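Local atomic coordinates of condensin complex subunit 3 (Schizosaccharomyces pombe, PDB entry 5OQR), a protein that serves as a regulatory subunit of condensin, the complex required to convert interphase chromatin into condensed, mitotic-like chromosomes. Residues E140-L145 against N161-L166; V179-E184 against Y209-P214. All blocks are in the same frame, centred on the assembly; numbering follows the deposited sequence.

Contact 1. Residues E140-L145 against N161-L166; sequences EAVVAL and NILLFL
V142 is the side chain that meets the other helix, lying against L163 and L166 one turn apart. This is packing between neighbouring units of the HEAT-repeat solenoid: 140-145 lies in the third repeat, at the end of helix 135-145, and 161-166 in the fourth, on helix 158-169. The tight part is small, buried and wholly apolar. V142 CB faces L163 CD2 at 4.1 Å, and the two side chains approach at a slant. Both leucines have CG anti to the carbonyl carbon (chi1 -61° in L163, -67° in L166), and with an extended chi2 it is CD2 of L163 and CD1 of L166 that come to the valine. S178 of helix 173-182 also packs on V142.

Elsewhere the fit slackens. L145 is buried and partly shielded by 161-166, although its CD2 comes only to 5.2 Å of L163 CD1; L145 and I162 find partners on helix 116-129. N161 and F165 are exposed and stay clear of V142; the F165 ring meets an aromatic ring of the other protein chain, and L166 too packs on an aromatic side chain there. In the tight part, V142 CG1 sits 4.0 Å from L166 CD1 and 4.2 Å from L163 CD2.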
# COMPACT_ATOMS: atom_id res chain seq x y z
N GLU A 140 -16.96 -8.46 -22.71
CA GLU A 140 -18.04 -7.95 -23.54
C GLU A 140 -19.42 -8.27 -22.97
O GLU A 140 -20.39 -7.59 -23.31
CB GLU A 140 -17.93 -8.52 -24.96
CG GLU A 140 -16.63 -8.16 -25.66
CD GLU A 140 -16.50 -6.68 -25.92
OE1 GLU A 140 -17.50 -5.96 -25.77
OE2 GLU A 140 -15.38 -6.24 -26.28
N ALA A 141 -19.52 -9.29 -22.11
CA ALA A 141 -20.82 -9.67 -21.58
C ALA A 141 -21.33 -8.65 -20.57
O ALA A 141 -22.51 -8.27 -20.61
CB ALA A 141 -20.74 -11.06 -20.94
N VAL A 142 -20.47 -8.19 -19.67
CA VAL A 142 -20.89 -7.21 -18.67
C VAL A 142 -21.29 -5.91 -19.36
O VAL A 142 -22.24 -5.23 -18.95
CB VAL A 142 -19.79 -6.99 -17.62
CG1 VAL A 142 -19.39 -8.32 -16.98
CG2 VAL A 142 -18.58 -6.30 -18.22
N VAL A 143 -20.57 -5.54 -20.43
CA VAL A 143 -20.93 -4.35 -21.19
C VAL A 143 -22.33 -4.52 -21.78
O VAL A 143 -23.17 -3.62 -21.70
CB VAL A 143 -19.89 -4.08 -22.29
CG1 VAL A 143 -20.22 -2.78 -23.02
CG2 VAL A 143 -18.49 -3.99 -21.69
N ALA A 144 -22.59 -5.69 -22.37
CA ALA A 144 -23.92 -5.97 -22.90
C ALA A 144 -24.95 -5.99 -21.77
O ALA A 144 -26.00 -5.34 -21.85
CB ALA A 144 -23.92 -7.30 -23.65
N LEU A 145 -24.65 -6.75 -20.71
CA LEU A 145 -25.61 -6.89 -19.62
C LEU A 145 -25.85 -5.56 -18.92
O LEU A 145 -26.99 -5.25 -18.53
CB LEU A 145 -25.09 -7.94 -18.63
CG LEU A 145 -26.16 -8.65 -17.80
CD1 LEU A 145 -25.62 -9.98 -17.30
CD2 LEU A 145 -26.61 -7.81 -16.64
N ASN A 161 -26.09 -7.17 -8.32
CA ASN A 161 -25.29 -7.98 -7.40
C ASN A 161 -24.26 -8.83 -8.14
O ASN A 161 -23.19 -9.12 -7.60
CB ASN A 161 -26.21 -8.88 -6.57
CG ASN A 161 -27.14 -8.08 -5.68
OD1 ASN A 161 -26.85 -6.94 -5.32
ND2 ASN A 161 -28.27 -8.68 -5.31
N ILE A 162 -24.57 -9.24 -9.38
CA ILE A 162 -23.63 -10.05 -10.14
C ILE A 162 -22.42 -9.23 -10.56
O ILE A 162 -21.30 -9.74 -10.62
CB ILE A 162 -24.35 -10.66 -11.35
CG1 ILE A 162 -25.38 -11.68 -10.87
CG2 ILE A 162 -23.36 -11.32 -12.31
CD1 ILE A 162 -26.42 -12.02 -11.90
N LEU A 163 -22.62 -7.94 -10.86
CA LEU A 163 -21.51 -7.10 -11.28
C LEU A 163 -20.58 -6.79 -10.12
O LEU A 163 -19.35 -6.87 -10.26
CB LEU A 163 -22.06 -5.82 -11.91
CG LEU A 163 -22.93 -6.07 -13.14
CD1 LEU A 163 -23.67 -4.81 -13.56
CD2 LEU A 163 -22.09 -6.59 -14.30
N LEU A 164 -21.13 -6.45 -8.95
CA LEU A 164 -20.32 -6.34 -7.75
C LEU A 164 -19.47 -7.59 -7.56
O LEU A 164 -18.31 -7.51 -7.12
CB LEU A 164 -21.21 -6.14 -6.53
CG LEU A 164 -22.23 -5.00 -6.55
CD1 LEU A 164 -23.16 -5.12 -5.35
CD2 LEU A 164 -21.53 -3.66 -6.55
N PHE A 165 -20.03 -8.75 -7.89
CA PHE A 165 -19.37 -10.02 -7.62
C PHE A 165 -18.16 -10.23 -8.52
O PHE A 165 -17.11 -10.70 -8.06
CB PHE A 165 -20.39 -11.15 -7.79
CG PHE A 165 -19.80 -12.52 -7.84
CD1 PHE A 165 -19.50 -13.12 -9.05
CD2 PHE A 165 -19.56 -13.23 -6.67
CE1 PHE A 165 -18.96 -14.39 -9.10
CE2 PHE A 165 -19.02 -14.50 -6.71
CZ PHE A 165 -18.73 -15.08 -7.93
N LEU A 166 -18.27 -9.87 -9.80
CA LEU A 166 -17.14 -9.99 -10.71
C LEU A 166 -16.12 -8.88 -10.48
O LEU A 166 -14.92 -9.14 -10.39
CB LEU A 166 -17.63 -9.97 -12.16
CG LEU A 166 -18.46 -11.17 -12.60
CD1 LEU A 166 -19.07 -10.91 -13.96
CD2 LEU A 166 -17.62 -12.43 -12.62

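Contact 2. Residues V179-E184 against Y209-P214; sequences VLLNIE and YARVLP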
# COMPACT_ATOMS: atom_id res chain seq x y z
N VAL A 179 -16.52 -3.81 -15.71
CA VAL A 179 -17.57 -3.71 -14.71
C VAL A 179 -17.46 -2.38 -13.98
O VAL A 179 -18.47 -1.73 -13.68
CB VAL A 179 -17.50 -4.90 -13.72
CG1 VAL A 179 -18.73 -4.93 -12.85
CG2 VAL A 179 -17.34 -6.22 -14.45
N LEU A 180 -16.23 -1.97 -13.68
CA LEU A 180 -16.01 -0.73 -12.96
C LEU A 180 -16.49 0.48 -13.74
O LEU A 180 -16.84 1.51 -13.15
CB LEU A 180 -14.52 -0.60 -12.63
CG LEU A 180 -14.01 0.65 -11.91
CD1 LEU A 180 -14.85 0.96 -10.68
CD2 LEU A 180 -12.56 0.44 -11.52
N LEU A 181 -16.52 0.39 -15.07
CA LEU A 181 -16.83 1.53 -15.92
C LEU A 181 -18.30 1.62 -16.31
O LEU A 181 -18.70 2.64 -16.87
CB LEU A 181 -15.98 1.47 -17.19
CG LEU A 181 -14.64 2.21 -17.14
CD1 LEU A 181 -13.77 1.81 -18.32
CD2 LEU A 181 -14.86 3.71 -17.12
N ASN A 182 -19.10 0.59 -16.04
CA ASN A 182 -20.49 0.58 -16.46
C ASN A 182 -21.48 0.28 -15.35
O ASN A 182 -22.69 0.36 -15.59
CB ASN A 182 -20.70 -0.45 -17.59
CG ASN A 182 -19.76 -0.23 -18.75
OD1 ASN A 182 -20.10 0.45 -19.72
ND2 ASN A 182 -18.57 -0.81 -18.66
N ILE A 183 -21.02 -0.04 -14.14
CA ILE A 183 -21.94 -0.32 -13.05
C ILE A 183 -22.57 0.98 -12.54
O ILE A 183 -22.01 2.07 -12.68
CB ILE A 183 -21.23 -1.08 -11.92
CG1 ILE A 183 -22.22 -1.45 -10.82
CG2 ILE A 183 -20.09 -0.24 -11.35
CD1 ILE A 183 -21.75 -2.59 -9.94
N GLU A 184 -23.75 0.85 -11.95
CA GLU A 184 -24.44 2.01 -11.40
C GLU A 184 -23.69 2.54 -10.18
O GLU A 184 -23.05 1.79 -9.44
CB GLU A 184 -25.88 1.67 -11.03
CG GLU A 184 -26.09 1.15 -9.60
CD GLU A 184 -27.55 0.93 -9.27
OE1 GLU A 184 -28.01 -0.24 -9.33
OE2 GLU A 184 -28.24 1.92 -8.95
N TYR A 209 -10.48 7.24 -10.00
CA TYR A 209 -10.35 8.68 -9.88
C TYR A 209 -10.65 9.40 -11.19
O TYR A 209 -11.18 10.52 -11.17
CB TYR A 209 -8.94 9.05 -9.41
CG TYR A 209 -8.46 8.28 -8.21
CD1 TYR A 209 -8.98 8.54 -6.94
CD2 TYR A 209 -7.47 7.32 -8.32
CE1 TYR A 209 -8.54 7.84 -5.84
CE2 TYR A 209 -7.02 6.62 -7.22
CZ TYR A 209 -7.56 6.88 -5.98
OH TYR A 209 -7.12 6.18 -4.88
N ALA A 210 -10.33 8.78 -12.32
CA ALA A 210 -10.40 9.48 -13.60
C ALA A 210 -11.81 9.49 -14.18
O ALA A 210 -12.22 10.48 -14.80
CB ALA A 210 -9.43 8.85 -14.59
N ARG A 211 -12.56 8.41 -14.00
CA ARG A 211 -13.86 8.27 -14.67
C ARG A 211 -15.01 8.02 -13.71
O ARG A 211 -16.08 8.61 -13.88
CB ARG A 211 -13.80 7.12 -15.69
CG ARG A 211 -12.58 7.14 -16.60
CD ARG A 211 -12.98 7.13 -18.07
NE ARG A 211 -13.49 8.42 -18.51
CZ ARG A 211 -13.83 8.71 -19.76
NH1 ARG A 211 -14.28 9.92 -20.06
NH2 ARG A 211 -13.71 7.80 -20.71
N VAL A 212 -14.82 7.16 -12.71
CA VAL A 212 -15.96 6.67 -11.93
C VAL A 212 -16.41 7.71 -10.91
O VAL A 212 -17.61 7.92 -10.71
CB VAL A 212 -15.61 5.33 -11.26
CG1 VAL A 212 -16.86 4.71 -10.66
CG2 VAL A 212 -14.97 4.38 -12.26
N LEU A 213 -15.46 8.35 -10.23
CA LEU A 213 -15.81 9.30 -9.18
C LEU A 213 -16.40 10.58 -9.77
O LEU A 213 -17.41 11.08 -9.26
CB LEU A 213 -14.59 9.61 -8.31
CG LEU A 213 -14.33 8.57 -7.22
CD1 LEU A 213 -12.92 8.68 -6.69
CD2 LEU A 213 -15.33 8.71 -6.09
N PRO A 214 -15.81 11.14 -10.83
CA PRO A 214 -16.45 12.28 -11.49
C PRO A 214 -17.93 12.08 -11.76
O PRO A 214 -18.70 13.05 -11.73
CB PRO A 214 -15.66 12.41 -12.80
CG PRO A 214 -14.34 11.74 -12.54
CD PRO A 214 -14.41 10.99 -11.25
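V212 has the largest buried area here, followed by L181 and L180, and these three define how helix 173-182, in the fourth annotated HEAT repeat, meets helix 202-212, the next but one along the solenoid. V212 points at the other segment. With CG1 anti to its own N (chi1 -170°), its CG2 is left to reach the leucine: it lies 3.8 Å from L180 CD1 and 3.9 Å from L180 CG, the two side chains crossing at about a right angle. The same methyl rests against the backbone, with V212 CG2 3.5 Å from L180 O. I193 of helix 190-195 packs on both L180 and V212.

L181 works at the outer edge. Its CD2 lies against the aliphatic part of R211, 3.8 Å from R211 CB and 4.0 Å from R211 CD, at a slant. R211 bends at chi2 and chi3, and its exposed chain also touches a crystal neighbour, which may influence how its end is placed.

Side chains here meet through aliphatic carbons, without polar pairing. Cohesion between these helices therefore rests on hydrophobic burial and fit, with the arginine contributing its hydrocarbon stem rather than its charge.

From the N terminus, helix 135-145 ends in contact 1, which closes when the chain returns through a mostly irregular connection, partly unmodelled, into helix 158-169. Helix 173-182 follows directly and opens contact 2, which closes after helix 190-195, on helix 202-212. The two loops are in series and neither encloses the other, but their centres are only 13 Å apart and they touch. V179 supplies much of the junction: its CG2 reaches V142 CG1 at 3.9 Å, and its CG1 packs on L163 O. I183 packs on L163 and L164. Helices 158-169 and 173-182 thus join the two contacts, linking the third annotated HEAT repeat through the fourth to helix 202-212.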